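Local coordinates for protein cyclic UMP-AMP synthase (Rhodothermus marinus SG0.5JP17-172, PDB 6E0K) that makes 3',3'-cyclic UMP-AMP from UTP and ATP, a second messenger that triggers abortive infection in the CBASS defence against bacteriophage, at residues Q180-W185 with V222-F227; Q7-S12 with G229-T234; N51-R56 with P188-F193. One frame throughout, in Å; residues are numbered along the deposited sequence.

Interaction 1 of 3, residues Q180-W185 with V222-F227; sequences QQTNEW and VPDSKF
Helix 168-181 closes here in a Schellman motif, with Asn183 as C-prime, that overlaps a type I' turn from Thr182 to Trp185, and the loop 222-227 packs against this helix end. At Gln181, the last helical residue, CB meets Asp224 OD2 at 3.7 Å. Thr182, the first residue beyond the helix, buries more than any other residue of 180-185. Its chi1 of 56° sets OG1 between the backbone N and the carbonyl carbon, from where it turns back to the helix end, to Lys178 O, with Asn179 O also within bonding reach, and leaves CG2 facing the loop. That methyl rests against Asp224 CB and OD1, 3.7 Å from each, and against Phe227 CB at 3.9 Å. Asp224 OD1 also has a salt bridge to Lys178, so both segments lean on the same helical turn. Asn183 and Glu184, with positive phi, reverse the chain, and Trp185 N closes the turn on Thr182 O at 3.1 Å. Trp185 meets the loop chiefly with its root: CB lies 3.9 Å from Phe227 CB, and the two rings lead apart, Phe227 going edge-to-face with Tyr186. A water sits between the backbones, 3.1 Å from Thr182 O and 2.8 Å from Phe227 O.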
loop_
_atom_site.group_PDB
_atom_site.type_symbol
_atom_site.label_atom_id
_atom_site.label_comp_id
_atom_site.label_asym_id
_atom_site.label_seq_id
_atom_site.Cartn_x
_atom_site.Cartn_y
_atom_site.Cartn_z
ATOM N N GLN A 180 -8.475 -7.508 13.063
ATOM C CA GLN A 180 -9.027 -7.765 14.391
ATOM C C GLN A 180 -10.356 -8.490 14.294
ATOM O O GLN A 180 -10.608 -9.451 15.034
ATOM C CB GLN A 180 -9.189 -6.454 15.165
ATOM C CG GLN A 180 -7.885 -5.725 15.411
ATOM C CD GLN A 180 -6.903 -6.557 16.206
ATOM O OE1 GLN A 180 -5.984 -7.163 15.653
ATOM N NE2 GLN A 180 -7.094 -6.594 17.509
ATOM N N GLN A 181 -11.204 -8.074 13.353
ATOM C CA GLN A 181 -12.560 -8.596 13.260
ATOM C C GLN A 181 -12.647 -9.957 12.575
ATOM O O GLN A 181 -13.684 -10.625 12.672
ATOM C CB GLN A 181 -13.424 -7.571 12.532
ATOM C CG GLN A 181 -13.634 -6.335 13.385
ATOM C CD GLN A 181 -14.935 -6.422 14.113
ATOM O OE1 GLN A 181 -15.968 -6.031 13.579
ATOM N NE2 GLN A 181 -14.912 -6.997 15.316
ATOM N N THR A 182 -11.584 -10.396 11.903
ATOM C CA THR A 182 -11.501 -11.735 11.337
ATOM C C THR A 182 -10.672 -12.675 12.196
ATOM O O THR A 182 -10.143 -13.657 11.676
ATOM C CB THR A 182 -10.898 -11.691 9.931
ATOM O OG1 THR A 182 -9.622 -11.038 9.989
ATOM C CG2 THR A 182 -11.806 -10.951 8.964
ATOM N N ASN A 183 -10.550 -12.392 13.497
ATOM C CA ASN A 183 -9.732 -13.200 14.401
ATOM C C ASN A 183 -8.343 -13.442 13.822
ATOM O O ASN A 183 -7.789 -14.538 13.919
ATOM C CB ASN A 183 -10.426 -14.511 14.754
ATOM C CG ASN A 183 -11.704 -14.281 15.536
ATOM O OD1 ASN A 183 -12.806 -14.306 14.980
ATOM N ND2 ASN A 183 -11.561 -14.016 16.828
ATOM N N GLU A 184 -7.791 -12.395 13.205
ATOM C CA GLU A 184 -6.413 -12.321 12.737
ATOM C C GLU A 184 -6.159 -13.192 11.514
ATOM O O GLU A 184 -5.011 -13.530 11.216
ATOM C CB GLU A 184 -5.431 -12.633 13.878
ATOM C CG GLU A 184 -5.627 -11.649 15.037
ATOM C CD GLU A 184 -4.730 -11.918 16.229
ATOM O OE1 GLU A 184 -4.967 -12.908 16.946
ATOM O OE2 GLU A 184 -3.791 -11.127 16.446
ATOM N N TRP A 185 -7.208 -13.516 10.758
ATOM C CA TRP A 185 -7.056 -14.281 9.530
ATOM C C TRP A 185 -6.845 -13.417 8.294
ATOM O O TRP A 185 -6.371 -13.932 7.275
ATOM C CB TRP A 185 -8.288 -15.161 9.295
ATOM C CG TRP A 185 -8.252 -16.447 10.074
ATOM C CD1 TRP A 185 -8.643 -16.636 11.373
ATOM C CD2 TRP A 185 -7.778 -17.712 9.610
ATOM N NE1 TRP A 185 -8.459 -17.951 11.736
ATOM C CE2 TRP A 185 -7.931 -18.633 10.671
ATOM C CE3 TRP A 185 -7.255 -18.163 8.395
ATOM C CZ2 TRP A 185 -7.564 -19.969 10.557
ATOM C CZ3 TRP A 185 -6.901 -19.497 8.280
ATOM C CH2 TRP A 185 -7.059 -20.384 9.354
ATOM N N VAL A 222 -13.969 -8.306 0.684
ATOM C CA VAL A 222 -14.605 -9.604 0.918
ATOM C C VAL A 222 -15.182 -9.622 2.330
ATOM O O VAL A 222 -14.501 -9.183 3.268
ATOM C CB VAL A 222 -13.583 -10.721 0.734
ATOM C CG1 VAL A 222 -14.205 -12.086 1.023
ATOM C CG2 VAL A 222 -12.996 -10.690 -0.671
ATOM N N PRO A 223 -16.410 -10.120 2.528
ATOM C CA PRO A 223 -16.993 -10.144 3.878
ATOM C C PRO A 223 -16.103 -10.878 4.871
ATOM O O PRO A 223 -15.424 -11.845 4.526
ATOM C CB PRO A 223 -18.323 -10.880 3.680
ATOM C CG PRO A 223 -18.680 -10.630 2.242
ATOM C CD PRO A 223 -17.354 -10.636 1.514
ATOM N N ASP A 224 -16.114 -10.396 6.124
ATOM C CA ASP A 224 -15.257 -10.977 7.157
ATOM C C ASP A 224 -15.532 -12.464 7.358
ATOM O O ASP A 224 -14.621 -13.216 7.733
ATOM C CB ASP A 224 -15.440 -10.226 8.485
ATOM C CG ASP A 224 -14.887 -8.821 8.445
ATOM O OD1 ASP A 224 -14.135 -8.497 7.496
ATOM O OD2 ASP A 224 -15.200 -8.030 9.366
ATOM N N SER A 225 -16.774 -12.902 7.113
ATOM C CA SER A 225 -17.167 -14.296 7.309
ATOM C C SER A 225 -16.388 -15.266 6.430
ATOM O O SER A 225 -16.361 -16.466 6.727
ATOM C CB SER A 225 -18.660 -14.454 7.034
ATOM O OG SER A 225 -19.000 -13.870 5.777
ATOM N N LYS A 226 -15.768 -14.788 5.350
ATOM C CA LYS A 226 -15.027 -15.675 4.460
ATOM C C LYS A 226 -13.639 -16.015 4.985
ATOM O O LYS A 226 -13.004 -16.945 4.470
ATOM C CB LYS A 226 -14.916 -15.040 3.065
ATOM C CG LYS A 226 -16.268 -14.586 2.495
ATOM C CD LYS A 226 -17.268 -15.724 2.456
ATOM C CE LYS A 226 -18.604 -15.255 1.905
ATOM N NZ LYS A 226 -19.571 -16.378 1.900
ATOM N N PHE A 227 -13.158 -15.313 6.010
ATOM C CA PHE A 227 -11.798 -15.494 6.505
ATOM C C PHE A 227 -11.849 -16.290 7.801
ATOM O O PHE A 227 -12.376 -15.800 8.805
ATOM C CB PHE A 227 -11.129 -14.139 6.755
ATOM C CG PHE A 227 -11.025 -13.268 5.535
ATOM C CD1 PHE A 227 -12.067 -12.428 5.168
ATOM C CD2 PHE A 227 -9.865 -13.262 4.771
ATOM C CE1 PHE A 227 -11.962 -11.627 4.040
ATOM C CE2 PHE A 227 -9.759 -12.474 3.649
ATOM C CZ PHE A 227 -10.802 -11.639 3.284
HETATM O O HOH W 1 -12.303 -15.861 11.595
#

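Interaction 2 of 3, residues Q7-S12 with G229-T234; sequences QLERWS and GTFKDT
Phe231 carries its ring anti to the carbonyl carbon (chi1 -75°), Leu8 does the same with CG (chi1 -59°), and Ser12 turns OG into the crowded position between backbone N and carbonyl carbon (chi1 80°). These three torsions let one aromatic side chain lie along helix 5-11, its root at Leu8 and its far end at Ser12. The roots meet first, Leu8 CB and Phe231 CB standing 3.6 Å apart. Beyond them Leu8 crosses Lys232 at about a right angle, and its CD1 reaches Lys232 CA and CG, at 3.6 Å from CG. Glu9 bends at chi2 and lays its CG 3.9 Å from Phe231 CE2, while its carboxylate goes on to His13. The end of the ring comes closest to Ser12, whose OG is 3.4 Å from Phe231 CZ. This hydroxyl donates to Glu9 O at 2.7 Å, in the carbonyl plane and on a lone pair, so its one proton is used there and its approach to Phe231 CZ is a packing contact. Thr230, the N-cap of helix 231-244, accepts from Asp233 N through OG1 at 3.0 Å. The Glu5 carboxylate takes the N-H groups of Phe231 and Lys232, a negative charge that would suit this helix start. Met192 of helix 186-202 and Trp283 of helix 269-285 also pack here, so four helices meet. The chemistry is thus divided: the segments adhere through carbon, while Ser12 OG and Thr230 OG1 make these bonds within their own segments.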
loop_
_atom_site.group_PDB
_atom_site.type_symbol
_atom_site.label_atom_id
_atom_site.label_comp_id
_atom_site.label_asym_id
_atom_site.label_seq_id
_atom_site.Cartn_x
_atom_site.Cartn_y
_atom_site.Cartn_z
ATOM N N GLN A 7 0.420 -26.594 2.381
ATOM C CA GLN A 7 0.970 -25.705 1.367
ATOM C C GLN A 7 0.396 -24.303 1.505
ATOM O O GLN A 7 1.134 -23.315 1.440
ATOM C CB GLN A 7 0.692 -26.263 -0.033
ATOM C CG GLN A 7 1.220 -25.385 -1.163
ATOM C CD GLN A 7 2.729 -25.252 -1.132
ATOM O OE1 GLN A 7 3.450 -26.149 -1.573
ATOM N NE2 GLN A 7 3.216 -24.141 -0.590
ATOM N N LEU A 8 -0.920 -24.196 1.686
ATOM C CA LEU A 8 -1.515 -22.882 1.888
ATOM C C LEU A 8 -0.975 -22.227 3.151
ATOM O O LEU A 8 -0.720 -21.018 3.167
ATOM C CB LEU A 8 -3.035 -23.005 1.957
ATOM C CG LEU A 8 -3.676 -23.611 0.710
ATOM C CD1 LEU A 8 -5.163 -23.808 0.956
ATOM C CD2 LEU A 8 -3.457 -22.689 -0.488
ATOM N N GLU A 9 -0.772 -23.015 4.210
ATOM C CA GLU A 9 -0.255 -22.441 5.451
ATOM C C GLU A 9 1.164 -21.914 5.264
ATOM O O GLU A 9 1.498 -20.835 5.764
ATOM C CB GLU A 9 -0.309 -23.475 6.577
ATOM C CG GLU A 9 -0.166 -22.878 7.992
ATOM C CD GLU A 9 1.273 -22.563 8.374
ATOM O OE1 GLU A 9 2.198 -23.217 7.847
ATOM O OE2 GLU A 9 1.477 -21.655 9.207
ATOM N N ARG A 10 2.015 -22.650 4.542
ATOM C CA ARG A 10 3.348 -22.130 4.237
ATOM C C ARG A 10 3.267 -20.820 3.461
ATOM O O ARG A 10 4.007 -19.866 3.742
ATOM C CB ARG A 10 4.150 -23.171 3.447
ATOM C CG ARG A 10 4.746 -24.276 4.296
ATOM C CD ARG A 10 5.835 -25.031 3.532
ATOM N NE ARG A 10 5.310 -25.686 2.338
ATOM C CZ ARG A 10 4.663 -26.848 2.353
ATOM N NH1 ARG A 10 4.457 -27.474 3.501
ATOM N NH2 ARG A 10 4.216 -27.382 1.221
ATOM N N TRP A 11 2.369 -20.756 2.476
ATOM C CA TRP A 11 2.200 -19.531 1.710
ATOM C C TRP A 11 1.700 -18.375 2.567
ATOM O O TRP A 11 1.921 -17.212 2.208
ATOM C CB TRP A 11 1.229 -19.786 0.555
ATOM C CG TRP A 11 1.816 -20.515 -0.620
ATOM C CD1 TRP A 11 3.138 -20.688 -0.917
ATOM C CD2 TRP A 11 1.078 -21.143 -1.670
ATOM N NE1 TRP A 11 3.267 -21.397 -2.097
ATOM C CE2 TRP A 11 2.015 -21.686 -2.576
ATOM C CE3 TRP A 11 -0.288 -21.292 -1.936
ATOM C CZ2 TRP A 11 1.630 -22.397 -3.714
ATOM C CZ3 TRP A 11 -0.671 -21.991 -3.075
ATOM C CH2 TRP A 11 0.288 -22.533 -3.947
ATOM N N SER A 12 1.050 -18.661 3.700
ATOM C CA SER A 12 0.576 -17.591 4.572
ATOM C C SER A 12 1.676 -16.974 5.432
ATOM O O SER A 12 1.403 -15.984 6.120
ATOM C CB SER A 12 -0.540 -18.095 5.492
ATOM O OG SER A 12 0.001 -18.814 6.606
ATOM N N GLY A 229 -11.299 -20.447 9.956
ATOM C CA GLY A 229 -11.445 -21.891 9.935
ATOM C C GLY A 229 -10.178 -22.623 9.548
ATOM O O GLY A 229 -9.433 -23.118 10.403
ATOM N N THR A 230 -9.941 -22.725 8.246
ATOM C CA THR A 230 -8.713 -23.282 7.709
ATOM C C THR A 230 -8.319 -22.447 6.507
ATOM O O THR A 230 -9.129 -21.693 5.961
ATOM C CB THR A 230 -8.859 -24.746 7.275
ATOM O OG1 THR A 230 -9.783 -24.837 6.182
ATOM C CG2 THR A 230 -9.347 -25.618 8.420
ATOM N N PHE A 231 -7.076 -22.612 6.060
ATOM C CA PHE A 231 -6.689 -21.897 4.853
ATOM C C PHE A 231 -7.394 -22.454 3.625
ATOM O O PHE A 231 -7.688 -21.697 2.702
ATOM C CB PHE A 231 -5.169 -21.900 4.698
ATOM C CG PHE A 231 -4.494 -20.952 5.638
ATOM C CD1 PHE A 231 -4.558 -19.586 5.409
ATOM C CD2 PHE A 231 -3.843 -21.412 6.765
ATOM C CE1 PHE A 231 -3.962 -18.685 6.278
ATOM C CE2 PHE A 231 -3.250 -20.517 7.650
ATOM C CZ PHE A 231 -3.302 -19.158 7.407
ATOM N N LYS A 232 -7.691 -23.757 3.600
ATOM C CA LYS A 232 -8.421 -24.321 2.465
ATOM C C LYS A 232 -9.822 -23.729 2.375
ATOM O O LYS A 232 -10.279 -23.338 1.293
ATOM C CB LYS A 232 -8.492 -25.845 2.574
ATOM C CG LYS A 232 -7.182 -26.538 2.253
ATOM C CD LYS A 232 -7.280 -28.042 2.444
ATOM C CE LYS A 232 -7.714 -28.748 1.179
ATOM N NZ LYS A 232 -7.512 -30.208 1.362
ATOM N N ASP A 233 -10.524 -23.661 3.507
ATOM C CA ASP A 233 -11.864 -23.086 3.503
ATOM C C ASP A 233 -11.821 -21.604 3.169
ATOM O O ASP A 233 -12.711 -21.092 2.483
ATOM C CB ASP A 233 -12.547 -23.311 4.852
ATOM C CG ASP A 233 -12.822 -24.780 5.121
ATOM O OD1 ASP A 233 -13.117 -25.509 4.154
ATOM O OD2 ASP A 233 -12.731 -25.202 6.290
ATOM N N THR A 234 -10.793 -20.898 3.650
ATOM C CA THR A 234 -10.673 -19.479 3.348
ATOM C C THR A 234 -10.366 -19.267 1.873
ATOM O O THR A 234 -10.994 -18.426 1.218
ATOM C CB THR A 234 -9.595 -18.839 4.222
ATOM O OG1 THR A 234 -9.990 -18.921 5.596
ATOM C CG2 THR A 234 -9.412 -17.377 3.841
#

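Interaction 3 of 3, residues N51-R56 with P188-F193; sequences NSTNIR and PTIRMF
Ser52 O is gripped across the contact by one hydrogen bond, from Arg191 NH1 at 2.8 Å. The bond is fairly straight, 156° at the hydrogen, and the donor lies nearly along the C=O axis (170°), with the carbonyl oxygen at the edge of the guanidinium and in its plane. The same group uses NE to bind Ser12 O, so two backbone carbonyls, far apart in the chain, fix its rotation, while Pro188 CA lies 3.6 Å above one face, off toward its rim. A bend at chi3 of Arg191 turns the guanidinium back towards Ser52 after the chain has passed Thr53, whose CA is 3.7 Å from Arg191 CG. The methyl of Thr53 touches the helix: CG2 lies 3.7 Å from Ile190 CG2 and 3.9 Å from Ile190 CD1, the two side chains crossing obliquely. Its OG1 bonds to Glu216, and its carbonyl oxygen accepts from Lys194, an ATP-binding residue. Ile55 slides past Arg191 in the opposite direction and brings CG2 to within 3.8 Å of Arg191 O. Asn54, whose CB points away from the helix, ties the loop to itself: ND2 donates to Arg56 O at 3.0 Å, from above the carbonyl plane, and OD1 meets Gln14. Ser52, with positive phi, is the C-prime residue of the Schellman motif ending helix 47-50. That short helix opens with Gly47 and Ser48, which bind ATP, and the loop leads on to the magnesium ligands Asp60 and Asp62, the glycine-serine and paired-aspartate signature of the nucleotidyltransferase fold.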
loop_
_atom_site.group_PDB
_atom_site.type_symbol
_atom_site.label_atom_id
_atom_site.label_comp_id
_atom_site.label_asym_id
_atom_site.label_seq_id
_atom_site.Cartn_x
_atom_site.Cartn_y
_atom_site.Cartn_z
ATOM N N ASN A 51 1.918 -3.111 6.821
ATOM C CA ASN A 51 0.627 -3.772 6.895
ATOM C C ASN A 51 0.745 -5.251 7.188
ATOM O O ASN A 51 -0.270 -5.960 7.157
ATOM C CB ASN A 51 -0.154 -3.531 5.605
ATOM C CG ASN A 51 -0.677 -2.106 5.524
ATOM O OD1 ASN A 51 -1.742 -1.800 6.054
ATOM N ND2 ASN A 51 0.097 -1.224 4.908
ATOM N N SER A 52 1.957 -5.713 7.514
ATOM C CA SER A 52 2.233 -7.109 7.843
ATOM C C SER A 52 1.839 -8.047 6.718
ATOM O O SER A 52 1.495 -9.201 6.967
ATOM C CB SER A 52 1.538 -7.541 9.139
ATOM O OG SER A 52 1.941 -6.724 10.215
ATOM N N THR A 53 1.906 -7.588 5.474
ATOM C CA THR A 53 1.603 -8.450 4.341
ATOM C C THR A 53 2.828 -8.754 3.499
ATOM O O THR A 53 2.687 -9.294 2.396
ATOM C CB THR A 53 0.516 -7.821 3.465
ATOM O OG1 THR A 53 0.958 -6.534 3.023
ATOM C CG2 THR A 53 -0.766 -7.649 4.254
ATOM N N ASN A 54 4.030 -8.471 4.003
ATOM C CA ASN A 54 5.242 -8.798 3.260
ATOM C C ASN A 54 5.471 -10.311 3.227
ATOM O O ASN A 54 5.383 -10.991 4.257
ATOM C CB ASN A 54 6.457 -8.094 3.880
ATOM C CG ASN A 54 6.647 -8.441 5.345
ATOM O OD1 ASN A 54 5.791 -8.132 6.184
ATOM N ND2 ASN A 54 7.771 -9.072 5.663
ATOM N N ILE A 55 5.726 -10.847 2.030
ATOM C CA ILE A 55 6.011 -12.277 1.901
ATOM C C ILE A 55 7.503 -12.566 1.854
ATOM O O ILE A 55 7.900 -13.742 1.922
ATOM C CB ILE A 55 5.300 -12.891 0.672
ATOM C CG1 ILE A 55 5.723 -12.188 -0.620
ATOM C CG2 ILE A 55 3.779 -12.845 0.865
ATOM C CD1 ILE A 55 5.215 -12.869 -1.888
ATOM N N ARG A 56 8.345 -11.537 1.769
ATOM C CA ARG A 56 9.788 -11.683 1.897
ATOM C C ARG A 56 10.289 -10.743 2.983
ATOM O O ARG A 56 9.570 -9.854 3.454
ATOM C CB ARG A 56 10.518 -11.386 0.578
ATOM C CG ARG A 56 10.001 -12.192 -0.618
ATOM C CD ARG A 56 10.891 -12.003 -1.826
ATOM N NE ARG A 56 12.274 -12.336 -1.500
ATOM C CZ ARG A 56 12.801 -13.552 -1.595
ATOM N NH1 ARG A 56 12.064 -14.575 -2.017
ATOM N NH2 ARG A 56 14.072 -13.747 -1.270
ATOM N N PRO A 188 -2.862 -13.025 7.212
ATOM C CA PRO A 188 -2.346 -14.295 6.670
ATOM C C PRO A 188 -2.991 -14.677 5.356
ATOM O O PRO A 188 -2.330 -15.276 4.499
ATOM C CB PRO A 188 -2.666 -15.320 7.772
ATOM C CG PRO A 188 -2.730 -14.493 9.042
ATOM C CD PRO A 188 -3.311 -13.164 8.612
ATOM N N THR A 189 -4.271 -14.347 5.172
ATOM C CA THR A 189 -4.936 -14.692 3.921
ATOM C C THR A 189 -4.380 -13.871 2.765
ATOM O O THR A 189 -4.156 -14.403 1.671
ATOM C CB THR A 189 -6.452 -14.501 4.063
ATOM O OG1 THR A 189 -6.940 -15.426 5.049
ATOM C CG2 THR A 189 -7.158 -14.796 2.739
ATOM N N ILE A 190 -4.141 -12.574 2.985
ATOM C CA ILE A 190 -3.486 -11.762 1.964
ATOM C C ILE A 190 -2.157 -12.384 1.571
ATOM O O ILE A 190 -1.834 -12.512 0.383
ATOM C CB ILE A 190 -3.283 -10.323 2.459
ATOM C CG1 ILE A 190 -4.625 -9.596 2.577
ATOM C CG2 ILE A 190 -2.358 -9.570 1.511
ATOM C CD1 ILE A 190 -4.457 -8.236 3.268
ATOM N N ARG A 191 -1.368 -12.785 2.566
ATOM C CA ARG A 191 -0.052 -13.333 2.258
ATOM C C ARG A 191 -0.167 -14.650 1.509
ATOM O O ARG A 191 0.605 -14.903 0.579
ATOM C CB ARG A 191 0.767 -13.501 3.541
ATOM C CG ARG A 191 1.009 -12.145 4.228
ATOM C CD ARG A 191 2.024 -12.240 5.366
ATOM N NE ARG A 191 1.647 -13.258 6.346
ATOM C CZ ARG A 191 1.120 -13.009 7.545
ATOM N NH1 ARG A 191 0.927 -11.764 7.968
ATOM N NH2 ARG A 191 0.806 -14.035 8.342
ATOM N N MET A 192 -1.128 -15.493 1.902
ATOM C CA MET A 192 -1.387 -16.738 1.181
ATOM C C MET A 192 -1.645 -16.473 -0.297
ATOM O O MET A 192 -1.041 -17.108 -1.166
ATOM C CB MET A 192 -2.578 -17.457 1.803
ATOM C CG MET A 192 -2.944 -18.748 1.056
ATOM S SD MET A 192 -4.524 -19.424 1.590
ATOM C CE MET A 192 -5.677 -18.204 0.944
ATOM N N PHE A 193 -2.519 -15.514 -0.604
ATOM C CA PHE A 193 -2.807 -15.243 -2.008
ATOM C C PHE A 193 -1.622 -14.593 -2.717
ATOM O O PHE A 193 -1.372 -14.886 -3.891
ATOM C CB PHE A 193 -4.065 -14.385 -2.132
ATOM C CG PHE A 193 -5.331 -15.170 -1.979
ATOM C CD1 PHE A 193 -5.656 -16.176 -2.884
ATOM C CD2 PHE A 193 -6.214 -14.899 -0.942
ATOM C CE1 PHE A 193 -6.828 -16.909 -2.746
ATOM C CE2 PHE A 193 -7.405 -15.614 -0.811
ATOM C CZ PHE A 193 -7.702 -16.636 -1.716
#

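Overall arrangement
The three contacts lie on the same side of the chain's centre, with centres 12 to 14 Å apart, and helix 186-202 runs through their midst. Interaction 2 closes the longest loop, joining the N-terminal helix to helix 231-244, and both other contacts are nested within it; interactions 1 and 3 alternate along the chain. Interaction 1 meets interaction 2 where the Trp185 and Phe231 rings pack with planes at about 50°, and meets interaction 3 where Phe227 CE2 touches Thr189 CG2 at 3.6 Å. Together they fasten the helical part of the enzyme around helix 186-202 and, through interaction 3, join it to the catalytic nucleotidyltransferase core.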